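Local coordinates for peptidase M16 C-terminal domain-containing protein (Enterococcus faecalis, PDB 3D3Y), which is of unknown function but carries a domain of the M16 metallopeptidase family, of the kind classed as inactive, and may bind a metal ion, at residues Met92-Asp97 against Ser103-Glu108; Glu20-Val25 against Gly369-Lys374; Ala73-Gly78 against Lys114-Ala119; Leu55-Gln60 against Val110-Glu115. All coordinates share one frame; numbering follows the deposited sequence.

How the interactions relate
Interactions 1, 4 and 3 follow one another along helix 105-118, from its start to its end. Interactions 3 and 4 are closest, with centres about 7 Å apart and Lys114 and Glu115 in common, while interaction 1 is centred about 14 to 15 Å from each. Strands 24-34, 85-95 and 74-82 are neighbours in one mixed sheet, so interactions 2, 1 and 3 step across it. Along the chain, 20-25 comes first, followed by 55-60, 73-78, 92-97 and the helix. Only interaction 2 reaches far ahead, to 369-374, tying a late helix to this early sheet.

Interaction 1. Residues Met92-Asp97 against Ser103-Glu108; sequences MNIVND and SQVLAE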
# COMPACT_ATOMS: atom_id res chain seq x y z
N MSE A 92 -3.73 -16.53 -2.53
CA MSE A 92 -3.92 -17.88 -2.03
C MSE A 92 -2.58 -18.48 -1.67
O MSE A 92 -1.55 -18.20 -2.33
CB MSE A 92 -4.53 -18.78 -3.09
CG MSE A 92 -5.99 -18.67 -3.27
SE MSE A 92 -6.63 -20.06 -4.49
CE MSE A 92 -6.96 -21.54 -3.34
N ASN A 93 -2.60 -19.32 -0.64
CA ASN A 93 -1.45 -20.14 -0.21
C ASN A 93 -1.98 -21.58 -0.16
O ASN A 93 -3.03 -21.85 0.45
CB ASN A 93 -0.94 -19.66 1.15
CG ASN A 93 0.46 -20.21 1.53
OD1 ASN A 93 0.75 -20.42 2.73
ND2 ASN A 93 1.33 -20.39 0.54
N ILE A 94 -1.29 -22.49 -0.83
CA ILE A 94 -1.65 -23.91 -0.87
C ILE A 94 -0.43 -24.78 -0.63
O ILE A 94 0.71 -24.39 -0.96
CB ILE A 94 -2.26 -24.29 -2.25
CG1 ILE A 94 -1.22 -24.06 -3.36
CG2 ILE A 94 -3.48 -23.44 -2.51
CD1 ILE A 94 -1.75 -24.30 -4.75
N VAL A 95 -0.65 -25.95 -0.06
CA VAL A 95 0.44 -26.89 0.19
C VAL A 95 0.82 -27.50 -1.15
O VAL A 95 -0.05 -27.80 -1.95
CB VAL A 95 0.02 -28.01 1.16
CG1 VAL A 95 1.14 -28.99 1.32
CG2 VAL A 95 -0.43 -27.46 2.55
N ASN A 96 2.11 -27.67 -1.40
CA ASN A 96 2.60 -28.28 -2.66
C ASN A 96 2.21 -29.77 -2.75
O ASN A 96 2.16 -30.46 -1.71
CB ASN A 96 4.12 -28.09 -2.74
CG ASN A 96 4.69 -28.47 -4.10
OD1 ASN A 96 4.70 -29.65 -4.47
ND2 ASN A 96 5.18 -27.47 -4.86
N ASP A 97 1.90 -30.26 -3.95
CA ASP A 97 1.57 -31.70 -4.17
C ASP A 97 2.58 -32.66 -3.54
O ASP A 97 2.22 -33.78 -3.17
CB ASP A 97 1.47 -32.06 -5.67
CG ASP A 97 0.20 -31.53 -6.32
OD1 ASP A 97 -0.92 -31.72 -5.76
OD2 ASP A 97 0.33 -30.93 -7.41
N SER A 103 -3.47 -35.82 -4.85
CA SER A 103 -3.82 -34.42 -5.02
C SER A 103 -3.46 -33.92 -6.41
O SER A 103 -2.59 -34.47 -7.10
CB SER A 103 -3.10 -33.57 -3.96
OG SER A 103 -1.69 -33.56 -4.18
N GLN A 104 -4.16 -32.87 -6.82
CA GLN A 104 -3.82 -32.12 -8.02
C GLN A 104 -3.95 -30.65 -7.65
O GLN A 104 -4.72 -29.92 -8.25
CB GLN A 104 -4.77 -32.46 -9.17
CG GLN A 104 -4.45 -33.75 -9.89
CD GLN A 104 -3.01 -33.82 -10.36
OE1 GLN A 104 -2.42 -32.81 -10.74
NE2 GLN A 104 -2.44 -35.02 -10.32
N VAL A 105 -3.17 -30.25 -6.64
CA VAL A 105 -3.44 -29.01 -5.93
C VAL A 105 -3.48 -27.76 -6.83
O VAL A 105 -4.31 -26.88 -6.63
CB VAL A 105 -2.47 -28.79 -4.73
CG1 VAL A 105 -1.10 -28.32 -5.22
CG2 VAL A 105 -3.08 -27.77 -3.74
N LEU A 106 -2.61 -27.71 -7.84
CA LEU A 106 -2.55 -26.55 -8.70
C LEU A 106 -3.81 -26.45 -9.54
O LEU A 106 -4.43 -25.38 -9.58
CB LEU A 106 -1.30 -26.60 -9.58
CG LEU A 106 0.02 -26.36 -8.84
CD1 LEU A 106 1.19 -26.70 -9.76
CD2 LEU A 106 0.10 -24.94 -8.33
N ALA A 107 -4.21 -27.57 -10.14
CA ALA A 107 -5.46 -27.62 -10.90
C ALA A 107 -6.67 -27.25 -10.04
O ALA A 107 -7.55 -26.51 -10.48
CB ALA A 107 -5.66 -28.97 -11.57
N GLU A 108 -6.68 -27.75 -8.82
CA GLU A 108 -7.78 -27.52 -7.90
C GLU A 108 -7.82 -26.05 -7.43
O GLU A 108 -8.90 -25.42 -7.38
CB GLU A 108 -7.72 -28.52 -6.75
CG GLU A 108 -7.96 -29.97 -7.24
CD GLU A 108 -7.75 -31.02 -6.17
OE1 GLU A 108 -6.58 -31.50 -6.00
OE2 GLU A 108 -8.75 -31.40 -5.54
O HOH W 1 -1.33 -30.15 -9.30
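Asp97 and Val105 lock together the two ends of a strand-to-helix connection: strand 85-95 runs out of the mixed sheet, a short loop turns the chain round, and helix 105-118 comes back to pack against it. This alpha/beta layering, a helix laid on a sheet, fits the M16 peptidase family.

The polar part centres on one carboxylate oxygen. Asp97 OD1 takes the first helical amide, Val105 N, on its syn lone pair at 2.8 Å, in an almost straight bond of 175°. The hydroxyl OG of Ser103 reaches the same Asp97 OD1 from the anti side, somewhat out of the carboxylate plane, and the bond is short at 2.5 Å. Two donors on different flanks thus fix the rotation of the carboxylate, and the amide at the helix start would be expected to favour its charged form. Beside it, Gln104 stands at the N-cap position, where its own backbone N donates to OE1 of Glu108; that carboxylate oxygen also bonds to Tyr71 OH.

Val105 has CG1 between its backbone N and carbonyl carbon (chi1 77°), which turns both methyls to the strand, where they lie against the backbone carbonyl of Val95, each 3.5 Å from Val95 O. The apolar contacts belong to Ile94. Its CD1 meets Val105 CG2 at 3.9 Å. The same Ile94 CD1 touches Leu106 CD2 at 4.1 Å, the two chains crossing nearly at right angles.

Water 1 bridges Asp97 OD2 (2.6 Å), to which it probably donates, and Leu106 N, from which it accepts at 3.1 Å.

Interaction 2. Residues Glu20-Val25 against Gly369-Lys374; sequences EKYKTV and GAWLEK. With EDO (1,2-ethanediol), chain F.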
# COMPACT_ATOMS: atom_id res chain seq x y z
N GLU A 20 12.66 -23.66 -4.79
CA GLU A 20 12.54 -24.79 -3.88
C GLU A 20 12.60 -24.32 -2.42
O GLU A 20 12.74 -25.13 -1.50
CB GLU A 20 13.64 -25.81 -4.19
CG GLU A 20 13.34 -26.65 -5.41
CD GLU A 20 14.47 -27.61 -5.74
OE1 GLU A 20 15.60 -27.15 -5.92
OE2 GLU A 20 14.21 -28.84 -5.81
N LYS A 21 12.47 -23.01 -2.23
CA LYS A 21 12.65 -22.38 -0.94
C LYS A 21 11.47 -22.68 0.00
O LYS A 21 11.65 -22.68 1.22
CB LYS A 21 12.83 -20.86 -1.12
CG LYS A 21 13.23 -20.09 0.14
CD LYS A 21 13.86 -18.71 -0.20
CE LYS A 21 14.02 -17.83 1.07
NZ LYS A 21 15.19 -16.88 0.96
N TYR A 22 10.31 -22.98 -0.57
CA TYR A 22 9.05 -23.14 0.19
C TYR A 22 8.36 -24.48 -0.00
O TYR A 22 8.51 -25.12 -1.03
CB TYR A 22 8.09 -22.02 -0.15
CG TYR A 22 8.74 -20.66 0.03
CD1 TYR A 22 9.00 -20.15 1.31
CD2 TYR A 22 9.11 -19.90 -1.09
CE1 TYR A 22 9.62 -18.90 1.48
CE2 TYR A 22 9.74 -18.66 -0.93
CZ TYR A 22 9.99 -18.17 0.35
OH TYR A 22 10.61 -16.95 0.50
N LYS A 23 7.55 -24.87 0.99
CA LYS A 23 6.78 -26.12 0.93
C LYS A 23 5.35 -25.83 0.46
O LYS A 23 4.56 -26.75 0.26
CB LYS A 23 6.74 -26.78 2.32
CG LYS A 23 8.11 -27.17 2.86
CD LYS A 23 7.96 -27.89 4.19
CE LYS A 23 9.29 -28.04 4.86
NZ LYS A 23 10.14 -29.06 4.18
N THR A 24 5.03 -24.55 0.31
CA THR A 24 3.74 -24.15 -0.22
C THR A 24 3.93 -23.35 -1.49
O THR A 24 5.06 -22.95 -1.83
CB THR A 24 2.98 -23.25 0.76
OG1 THR A 24 3.73 -22.05 0.98
CG2 THR A 24 2.69 -23.98 2.08
N VAL A 25 2.81 -23.08 -2.15
CA VAL A 25 2.76 -22.35 -3.41
C VAL A 25 1.86 -21.13 -3.18
O VAL A 25 0.74 -21.26 -2.69
CB VAL A 25 2.20 -23.21 -4.53
CG1 VAL A 25 2.08 -22.39 -5.82
CG2 VAL A 25 3.11 -24.43 -4.76
N GLY A 369 5.81 -13.42 0.73
CA GLY A 369 4.99 -12.24 0.40
C GLY A 369 5.81 -11.07 -0.09
O GLY A 369 5.45 -10.41 -1.08
N ALA A 370 6.91 -10.79 0.61
CA ALA A 370 7.82 -9.71 0.23
C ALA A 370 8.44 -9.99 -1.13
O ALA A 370 8.63 -9.09 -1.94
CB ALA A 370 8.94 -9.56 1.28
N TRP A 371 8.77 -11.25 -1.37
CA TRP A 371 9.37 -11.66 -2.64
C TRP A 371 8.38 -11.36 -3.78
O TRP A 371 8.73 -10.66 -4.73
CB TRP A 371 9.80 -13.13 -2.58
CG TRP A 371 10.60 -13.60 -3.77
CD1 TRP A 371 10.84 -12.91 -4.92
CD2 TRP A 371 11.23 -14.88 -3.93
NE1 TRP A 371 11.60 -13.67 -5.79
CE2 TRP A 371 11.85 -14.88 -5.21
CE3 TRP A 371 11.34 -16.03 -3.13
CZ2 TRP A 371 12.57 -15.98 -5.69
CZ3 TRP A 371 12.04 -17.12 -3.61
CH2 TRP A 371 12.65 -17.09 -4.89
N LEU A 372 7.14 -11.84 -3.65
CA LEU A 372 6.09 -11.50 -4.65
C LEU A 372 5.96 -10.00 -4.95
O LEU A 372 5.90 -9.63 -6.11
CB LEU A 372 4.71 -12.09 -4.29
CG LEU A 372 4.43 -13.57 -4.56
CD1 LEU A 372 3.09 -13.97 -3.92
CD2 LEU A 372 4.43 -13.94 -6.05
N GLU A 373 5.97 -9.16 -3.91
CA GLU A 373 5.94 -7.70 -4.09
C GLU A 373 7.16 -7.13 -4.83
O GLU A 373 7.02 -6.24 -5.65
CB GLU A 373 5.74 -6.94 -2.77
CG GLU A 373 4.42 -7.22 -2.04
CD GLU A 373 3.18 -6.96 -2.92
OE1 GLU A 373 3.22 -6.09 -3.82
OE2 GLU A 373 2.16 -7.64 -2.72
N LYS A 374 8.37 -7.63 -4.51
CA LYS A 374 9.57 -7.27 -5.26
C LYS A 374 9.40 -7.66 -6.73
O LYS A 374 9.73 -6.88 -7.62
CB LYS A 374 10.83 -7.94 -4.69
CG LYS A 374 11.24 -7.41 -3.32
CD LYS A 374 12.56 -8.02 -2.78
CE LYS A 374 12.88 -7.38 -1.41
NZ LYS A 374 13.93 -8.12 -0.62
C1 EDO F . 15.93 -21.55 -4.55
O1 EDO F . 15.50 -22.85 -4.95
C2 EDO F . 15.23 -20.48 -5.39
O2 EDO F . 15.53 -19.19 -4.84
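Tyr22 turns the edge of its ring to Trp371, with Lys21 alongside. The indole swings out from its helix because Trp371 holds CG opposite its backbone N (chi1 -172°), and this carries the six-membered ring toward the loop ahead of strand 24-34. Its CE3 stands at the edge of the Tyr22 ring, near the ring plane, 3.8 Å from Tyr22 CE2. In return, the hydroxyl OH of Tyr22 lies in the indole plane, 3.8 Å from Trp371 CE3.

The Lys21 chain runs extended beyond CG, and that CG covers part of one face of the Tyr22 ring before Lys21 CD reaches Trp371 CZ3 at 4.2 Å. The polar ends are held from outside: Tyr22 OH bonds to the carbonyl of Asp366, and Trp371 NE1 to Glu375.

A 1,2-ethanediol, probably from the crystallisation liquor, sits by the loop. Its O1 accepts from Glu20 N at 3.0 Å, and its O2 comes 3.6 Å from Trp371 CH2.

Nearby, Glu373 makes a salt bridge to Arg30, and Leu372 packs on Phe204 and Leu206. Together these seat helix 368-380 against the first mixed sheet, an alpha/beta packing consistent with the M16 fold.

Interaction 3. Residues Ala73-Gly78 against Lys114-Ala119; sequences ASFGIG and KEIIFA
Ile77 and Ile116 mark the closest backbone approach, their CA atoms 10.2 Å apart, so strand 74-82 and the last turns of helix 105-118 are bridged by side chains alone. Within 114-119, Ile116 alone makes the contact. It is met by two residues that alternate along the strand, Phe75 and Ile77, both directed at the helix, while the glycines Gly76 and Gly78 take the positions between and after them.

Phe75 comes head-on to Ile116. A chi1 of 165° sends its ring straight out from the strand, leading with CZ, which lies 3.8 Å from Ile116 CG1 and 3.9 Å from Ile116 CG2. Ile116 CD1 is only a little further from that same Phe75 CZ, at 4.1 Å, so three carbons of the isoleucine gather round one ring atom.

Such a layer of aliphatic and aromatic side chains between a helix and a mixed sheet is the core of an alpha/beta sandwich, as in the M16 peptidase fold. Strand 74-82 is an outermost strand of that sheet, paired with 85-95, and Ile90 from the neighbouring strand packs against Phe75, Ile77 and Ile117. Phe75 also sets its ring edge-to-face with Phe112, one turn earlier on the same helix.

Ile77 slides past Ile116 in the opposite direction, and its terminal CD1 touches Ile116 CG2 at 4.0 Å. Ile77 N, on the backbone, bonds to Glu51.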
# COMPACT_ATOMS: atom_id res chain seq x y z
N ALA A 73 -6.21 -24.56 2.46
CA ALA A 73 -5.68 -23.39 1.76
C ALA A 73 -6.02 -22.10 2.49
O ALA A 73 -7.06 -22.03 3.13
CB ALA A 73 -6.27 -23.34 0.33
N SER A 74 -5.15 -21.09 2.40
CA SER A 74 -5.48 -19.74 2.85
C SER A 74 -5.90 -18.97 1.61
O SER A 74 -5.31 -19.14 0.50
CB SER A 74 -4.26 -19.05 3.45
OG SER A 74 -3.94 -19.65 4.69
N PHE A 75 -6.88 -18.10 1.80
CA PHE A 75 -7.46 -17.31 0.72
C PHE A 75 -7.86 -15.93 1.23
O PHE A 75 -8.47 -15.80 2.30
CB PHE A 75 -8.67 -18.04 0.14
CG PHE A 75 -9.57 -17.18 -0.72
CD1 PHE A 75 -9.12 -16.68 -1.93
CD2 PHE A 75 -10.86 -16.88 -0.31
CE1 PHE A 75 -9.95 -15.89 -2.75
CE2 PHE A 75 -11.71 -16.10 -1.11
CZ PHE A 75 -11.25 -15.61 -2.33
N GLY A 76 -7.53 -14.88 0.47
CA GLY A 76 -8.01 -13.55 0.87
C GLY A 76 -8.02 -12.62 -0.31
O GLY A 76 -7.32 -12.85 -1.30
N ILE A 77 -8.82 -11.56 -0.21
CA ILE A 77 -8.84 -10.48 -1.18
C ILE A 77 -8.75 -9.14 -0.43
O ILE A 77 -9.44 -8.94 0.61
CB ILE A 77 -10.12 -10.52 -2.08
CG1 ILE A 77 -10.37 -11.93 -2.64
CG2 ILE A 77 -10.03 -9.51 -3.24
CD1 ILE A 77 -11.62 -11.99 -3.62
N GLY A 78 -7.90 -8.24 -0.92
CA GLY A 78 -7.88 -6.86 -0.39
C GLY A 78 -7.45 -5.87 -1.48
O GLY A 78 -7.32 -6.24 -2.63
N LYS A 114 -11.14 -19.66 -10.49
CA LYS A 114 -12.08 -19.42 -11.57
C LYS A 114 -13.48 -19.15 -11.00
O LYS A 114 -14.24 -18.29 -11.53
CB LYS A 114 -12.12 -20.63 -12.52
CG LYS A 114 -12.97 -20.42 -13.75
CD LYS A 114 -12.97 -21.65 -14.64
CE LYS A 114 -13.62 -21.29 -15.98
NZ LYS A 114 -14.00 -22.48 -16.81
N GLU A 115 -13.83 -19.92 -9.95
CA GLU A 115 -15.12 -19.76 -9.25
C GLU A 115 -15.23 -18.38 -8.64
O GLU A 115 -16.21 -17.63 -8.89
CB GLU A 115 -15.32 -20.85 -8.18
CG GLU A 115 -15.64 -22.28 -8.75
CD GLU A 115 -17.02 -22.36 -9.45
OE1 GLU A 115 -17.94 -21.56 -9.13
OE2 GLU A 115 -17.18 -23.23 -10.34
N ILE A 116 -14.21 -18.02 -7.86
CA ILE A 116 -14.18 -16.69 -7.22
C ILE A 116 -14.27 -15.52 -8.22
O ILE A 116 -15.05 -14.58 -8.04
CB ILE A 116 -12.94 -16.54 -6.33
CG1 ILE A 116 -13.00 -17.54 -5.15
CG2 ILE A 116 -12.77 -15.05 -5.87
CD1 ILE A 116 -14.30 -17.46 -4.31
N ILE A 117 -13.48 -15.60 -9.28
CA ILE A 117 -13.35 -14.48 -10.22
C ILE A 117 -14.48 -14.37 -11.24
O ILE A 117 -14.99 -13.26 -11.49
CB ILE A 117 -11.98 -14.52 -10.92
CG1 ILE A 117 -10.87 -14.35 -9.87
CG2 ILE A 117 -11.91 -13.46 -12.02
CD1 ILE A 117 -9.47 -14.56 -10.46
N PHE A 118 -14.89 -15.51 -11.78
CA PHE A 118 -15.88 -15.55 -12.85
C PHE A 118 -17.28 -15.99 -12.44
O PHE A 118 -18.21 -15.91 -13.23
CB PHE A 118 -15.33 -16.43 -13.97
CG PHE A 118 -14.06 -15.90 -14.58
CD1 PHE A 118 -14.11 -14.96 -15.60
CD2 PHE A 118 -12.81 -16.32 -14.11
CE1 PHE A 118 -12.94 -14.45 -16.15
CE2 PHE A 118 -11.63 -15.82 -14.66
CZ PHE A 118 -11.71 -14.86 -15.68
N ALA A 119 -17.43 -16.47 -11.21
CA ALA A 119 -18.76 -16.87 -10.74
C ALA A 119 -19.04 -16.24 -9.39
O ALA A 119 -19.28 -16.94 -8.42
CB ALA A 119 -18.93 -18.43 -10.70

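Interaction 4. Residues Leu55-Gln60 against Val110-Glu115; sequences LNYPNQ and VDFLKE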
# COMPACT_ATOMS: atom_id res chain seq x y z
N LEU A 55 -21.07 -17.52 -6.18
CA LEU A 55 -22.31 -18.16 -6.67
C LEU A 55 -22.44 -19.62 -6.21
O LEU A 55 -23.52 -20.06 -5.79
CB LEU A 55 -22.34 -18.14 -8.19
CG LEU A 55 -23.65 -18.57 -8.83
CD1 LEU A 55 -24.74 -17.53 -8.53
CD2 LEU A 55 -23.44 -18.78 -10.33
N ASN A 56 -21.34 -20.37 -6.31
CA ASN A 56 -21.36 -21.81 -6.06
C ASN A 56 -20.81 -22.22 -4.70
O ASN A 56 -20.93 -23.39 -4.31
CB ASN A 56 -20.66 -22.57 -7.20
CG ASN A 56 -21.38 -22.36 -8.54
OD1 ASN A 56 -22.61 -22.51 -8.63
ND2 ASN A 56 -20.62 -21.98 -9.57
N TYR A 57 -20.26 -21.26 -3.96
CA TYR A 57 -19.99 -21.40 -2.52
C TYR A 57 -20.75 -20.27 -1.81
O TYR A 57 -20.15 -19.29 -1.36
CB TYR A 57 -18.47 -21.34 -2.25
CG TYR A 57 -17.73 -22.33 -3.12
CD1 TYR A 57 -17.88 -23.70 -2.92
CD2 TYR A 57 -16.93 -21.90 -4.18
CE1 TYR A 57 -17.24 -24.62 -3.74
CE2 TYR A 57 -16.26 -22.83 -5.01
CZ TYR A 57 -16.44 -24.19 -4.77
OH TYR A 57 -15.80 -25.13 -5.58
N PRO A 58 -22.10 -20.38 -1.78
CA PRO A 58 -22.99 -19.24 -1.47
C PRO A 58 -22.99 -18.72 -0.04
O PRO A 58 -23.70 -17.78 0.26
CB PRO A 58 -24.39 -19.75 -1.85
CG PRO A 58 -24.31 -21.23 -1.82
CD PRO A 58 -22.86 -21.60 -2.14
N ASN A 59 -22.20 -19.33 0.83
CA ASN A 59 -22.05 -18.79 2.16
C ASN A 59 -20.69 -19.16 2.70
O ASN A 59 -19.95 -19.92 2.06
CB ASN A 59 -23.21 -19.23 3.08
CG ASN A 59 -23.27 -20.71 3.29
OD1 ASN A 59 -22.28 -21.33 3.65
ND2 ASN A 59 -24.44 -21.29 3.09
N GLN A 60 -20.34 -18.64 3.87
CA GLN A 60 -18.97 -18.73 4.41
C GLN A 60 -18.68 -20.13 4.96
O GLN A 60 -17.51 -20.58 4.97
CB GLN A 60 -18.76 -17.59 5.45
CG GLN A 60 -17.35 -17.26 5.97
CD GLN A 60 -16.22 -17.23 4.94
OE1 GLN A 60 -16.33 -16.66 3.84
NE2 GLN A 60 -15.10 -17.82 5.33
N VAL A 110 -6.60 -23.39 -9.18
CA VAL A 110 -7.02 -22.57 -10.32
C VAL A 110 -8.53 -22.67 -10.54
O VAL A 110 -9.17 -21.69 -10.85
CB VAL A 110 -6.28 -22.93 -11.62
CG1 VAL A 110 -6.82 -22.16 -12.82
CG2 VAL A 110 -4.79 -22.66 -11.46
N ASP A 111 -9.09 -23.86 -10.37
CA ASP A 111 -10.54 -24.00 -10.45
C ASP A 111 -11.21 -23.11 -9.39
O ASP A 111 -12.21 -22.46 -9.67
CB ASP A 111 -10.97 -25.47 -10.29
CG ASP A 111 -12.50 -25.65 -10.34
OD1 ASP A 111 -13.06 -25.58 -11.46
OD2 ASP A 111 -13.14 -25.89 -9.29
N PHE A 112 -10.65 -23.09 -8.19
CA PHE A 112 -11.25 -22.25 -7.12
C PHE A 112 -11.18 -20.77 -7.46
O PHE A 112 -12.16 -20.03 -7.30
CB PHE A 112 -10.54 -22.49 -5.79
CG PHE A 112 -11.13 -21.70 -4.66
CD1 PHE A 112 -12.34 -22.08 -4.09
CD2 PHE A 112 -10.47 -20.59 -4.16
CE1 PHE A 112 -12.90 -21.34 -3.02
CE2 PHE A 112 -10.99 -19.85 -3.07
CZ PHE A 112 -12.21 -20.23 -2.51
N LEU A 113 -10.02 -20.33 -7.94
CA LEU A 113 -9.90 -18.98 -8.49
C LEU A 113 -10.93 -18.69 -9.59
O LEU A 113 -11.51 -17.60 -9.65
CB LEU A 113 -8.49 -18.69 -8.99
CG LEU A 113 -7.36 -18.73 -7.95
CD1 LEU A 113 -6.06 -18.68 -8.70
CD2 LEU A 113 -7.52 -17.55 -6.98
N LYS A 114 -11.14 -19.66 -10.49
CA LYS A 114 -12.08 -19.42 -11.57
C LYS A 114 -13.48 -19.15 -11.00
O LYS A 114 -14.24 -18.29 -11.53
CB LYS A 114 -12.12 -20.63 -12.52
CG LYS A 114 -12.97 -20.42 -13.75
CD LYS A 114 -12.97 -21.65 -14.64
CE LYS A 114 -13.62 -21.29 -15.98
NZ LYS A 114 -14.00 -22.48 -16.81
N GLU A 115 -13.83 -19.92 -9.95
CA GLU A 115 -15.12 -19.76 -9.25
C GLU A 115 -15.23 -18.38 -8.64
O GLU A 115 -16.21 -17.63 -8.89
CB GLU A 115 -15.32 -20.85 -8.18
CG GLU A 115 -15.64 -22.28 -8.75
CD GLU A 115 -17.02 -22.36 -9.45
OE1 GLU A 115 -17.94 -21.56 -9.13
OE2 GLU A 115 -17.18 -23.23 -10.34
O HOH W 2 -18.82 -19.66 -7.57
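Tyr57 and Asn56 divide the work of this contact with helix 105-118: the ring packs inward, and the amide handles the polar rim. On the tight side Tyr57 CE2 is the touching atom. It lies 3.8 Å from Glu115 CG and 4.1 Å from Phe112 CD1, so one ring atom touches both a glutamate stem and an aromatic ring about a turn apart. The two rings are inclined at 39° with centroids 5.9 Å apart, neither stacked nor perpendicular. Around Phe112, Leu67, Leu70 and Met92 close in.

The loop 55-60 joins helix 40-52 to helix 60-69 and lies over the helix's C-terminal half, on the flank of an alpha/beta domain consistent with the M16 fold. Asn59 opens helix 60-69 as its N-cap, its OD1 accepting from Lys62 N. Tyr57 leans on that helix as well, against Leu63 and Arg66.

Toward solvent, the exposed Asn56 makes the contact through hydrogen bonds. Glu115 bends at its second torsion (chi2 -67°), which brings the carboxylate back over the loop. Asn56 ND2 donates to Glu115 OE1 at 2.7 Å, nearly straight at 174°; the acceptor lies in the amide plane and is approached on its syn side. Water 2 grips the same oxygen, donating to Glu115 OE1 at 2.6 Å while it accepts from Asn56 N at 2.9 Å. Two donors on OE1 would probably help to keep Glu115 ionised.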